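Local structure of N-acetylmuramoyl-L-alanine amidase domain-containing protein SAOUHSC_02979 (Staphylococcus aureus, 5T1Q) at residues A87-E92 and N107-K112. The protein is probably a secreted cell-wall amidase, represented here by a piece that carries a glucosaminidase-family domain and a CHAP domain. Numbering follows the deposited sequence.
Sequences AQAILE and NLFGIK
Ala-89, on helix 82-93, faces Phe-109 in the following loop with their CA atoms 5.0 Å apart, and the backbones meet through a CA-H...O contact from Ala-89 CA to Leu-108 O (3.5 Å, 153° at the hydrogen) without a direct hydrogen bond. The CB of Phe-109 points away from the helix, but CG lies anti to the carbonyl carbon (chi1 -60°), which swings the ring back. Phe-109 CE2 touches Ala-89 CB at 3.8 Å, while Gln-88 CB lies at the ring edge, 4.2 Å from Phe-109 CD2. Glu-92 CG lies 3.4 Å from Phe-109 O, and the bend at chi2 (-71°) turns the carboxylate alongside Gly-110. Water joins the segments twice: one molecule links Glu-92 OE1 to Gly-110 O, another Glu-92 O (3.0 Å) to Asn-107 O (2.8 Å). The buried carboxylate also meets Arg-32 in a salt bridge and accepts a hydrogen bond from Tyr-195. Within the loop, the Asn-107 side-chain amide grips the Ile-111 backbone: OD1 accepts from Ile-111 N, and ND2 donates to Ile-111 O (2.9 Å). Here helix 82-93 of the glucosaminidase-family domain, of the lysozyme clan, packs in a buried contact against the loop leading to the β-hairpin of strands 119-128 and 131-140.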
loop_
_atom_site.group_PDB
_atom_site.type_symbol
_atom_site.label_atom_id
_atom_site.label_comp_id
_atom_site.label_asym_id
_atom_site.label_seq_id
_atom_site.Cartn_x
_atom_site.Cartn_y
_atom_site.Cartn_z
ATOM N N ALA A 87 7.885 -0.912 11.230
ATOM C CA ALA A 87 6.578 -0.959 10.614
ATOM C C ALA A 87 6.394 0.200 9.650
ATOM O O ALA A 87 5.855 0.009 8.556
ATOM C CB ALA A 87 5.495 -0.946 11.674
ATOM N N GLN A 88 6.826 1.399 10.059
ATOM C CA GLN A 88 6.740 2.564 9.186
ATOM C C GLN A 88 7.623 2.373 7.954
ATOM O O GLN A 88 7.213 2.732 6.847
ATOM C CB GLN A 88 7.089 3.870 9.920
ATOM C CG GLN A 88 5.961 4.393 10.788
ATOM C CD GLN A 88 6.175 5.830 11.249
ATOM O OE1 GLN A 88 6.793 6.082 12.282
ATOM N NE2 GLN A 88 5.579 6.767 10.528
ATOM N N ALA A 89 8.811 1.789 8.140
ATOM C CA ALA A 89 9.694 1.496 7.014
ATOM C C ALA A 89 8.993 0.543 6.048
ATOM O O ALA A 89 8.968 0.790 4.837
ATOM C CB ALA A 89 11.022 0.904 7.478
ATOM N N ILE A 90 8.425 -0.538 6.585
ATOM C CA ILE A 90 7.682 -1.516 5.772
ATOM C C ILE A 90 6.530 -0.860 4.993
ATOM O O ILE A 90 6.387 -1.070 3.791
ATOM C CB ILE A 90 7.111 -2.660 6.652
ATOM C CG1 ILE A 90 8.238 -3.575 7.139
ATOM C CG2 ILE A 90 6.084 -3.493 5.882
ATOM C CD1 ILE A 90 7.821 -4.528 8.244
ATOM N N LEU A 91 5.719 -0.071 5.692
ATOM C CA LEU A 91 4.539 0.571 5.098
ATOM C C LEU A 91 4.879 1.591 4.013
ATOM O O LEU A 91 4.382 1.497 2.879
ATOM C CB LEU A 91 3.697 1.218 6.201
ATOM C CG LEU A 91 2.334 1.833 5.857
ATOM C CD1 LEU A 91 1.551 2.074 7.136
ATOM C CD2 LEU A 91 2.441 3.126 5.057
ATOM N N GLU A 92 5.758 2.528 4.360
ATOM C CA GLU A 92 6.149 3.626 3.477
ATOM C C GLU A 92 7.001 3.228 2.277
ATOM O O GLU A 92 6.969 3.914 1.266
ATOM C CB GLU A 92 6.889 4.714 4.287
ATOM C CG GLU A 92 6.065 5.342 5.411
ATOM C CD GLU A 92 4.947 6.255 4.935
ATOM O OE1 GLU A 92 4.995 6.769 3.786
ATOM O OE2 GLU A 92 4.011 6.497 5.738
ATOM N N ASN A 107 15.219 6.413 0.526
ATOM C CA ASN A 107 14.299 6.990 1.514
ATOM C C ASN A 107 13.282 5.903 1.913
ATOM O O ASN A 107 12.333 5.616 1.183
ATOM C CB ASN A 107 13.632 8.222 0.894
ATOM C CG ASN A 107 12.766 9.011 1.869
ATOM O OD1 ASN A 107 12.388 8.536 2.939
ATOM N ND2 ASN A 107 12.450 10.242 1.489
ATOM N N LEU A 108 13.501 5.309 3.079
ATOM C CA LEU A 108 12.678 4.211 3.566
ATOM C C LEU A 108 11.416 4.603 4.312
ATOM O O LEU A 108 10.514 3.764 4.470
ATOM C CB LEU A 108 13.498 3.342 4.513
ATOM C CG LEU A 108 14.791 2.755 3.986
ATOM C CD1 LEU A 108 15.392 1.887 5.077
ATOM C CD2 LEU A 108 14.549 1.954 2.719
ATOM N N PHE A 109 11.332 5.851 4.760
ATOM C CA PHE A 109 10.200 6.300 5.571
ATOM C C PHE A 109 9.275 7.304 4.910
ATOM O O PHE A 109 8.370 7.832 5.562
ATOM C CB PHE A 109 10.743 6.870 6.884
ATOM C CG PHE A 109 11.521 5.878 7.668
ATOM C CD1 PHE A 109 12.862 5.672 7.406
ATOM C CD2 PHE A 109 10.905 5.112 8.632
ATOM C CE1 PHE A 109 13.579 4.724 8.103
ATOM C CE2 PHE A 109 11.621 4.167 9.337
ATOM C CZ PHE A 109 12.955 3.965 9.068
ATOM N N GLY A 110 9.480 7.564 3.626
ATOM C CA GLY A 110 8.648 8.532 2.911
ATOM C C GLY A 110 8.690 9.924 3.517
ATOM O O GLY A 110 7.667 10.606 3.604
ATOM N N ILE A 111 9.878 10.349 3.933
ATOM C CA ILE A 111 10.048 11.666 4.538
ATOM C C ILE A 111 10.217 12.691 3.426
ATOM O O ILE A 111 11.107 12.553 2.585
ATOM C CB ILE A 111 11.256 11.714 5.493
ATOM C CG1 ILE A 111 11.150 10.595 6.533
ATOM C CG2 ILE A 111 11.337 13.073 6.195
ATOM C CD1 ILE A 111 12.323 10.527 7.489
ATOM N N LYS A 112 9.361 13.714 3.442
ATOM C CA LYS A 112 9.387 14.796 2.451
ATOM C C LYS A 112 10.481 15.830 2.747
ATOM O O LYS A 112 10.993 15.890 3.858
ATOM C CB LYS A 112 8.024 15.491 2.386
ATOM C CG LYS A 112 6.920 14.633 1.767
ATOM C CD LYS A 112 5.527 15.232 1.949
ATOM C CE LYS A 112 5.368 16.581 1.274
ATOM N NZ LYS A 112 3.987 17.134 1.427
HETATM O O HOH W 1 5.231 9.581 3.182
HETATM O O HOH W 2 9.707 4.949 0.606
#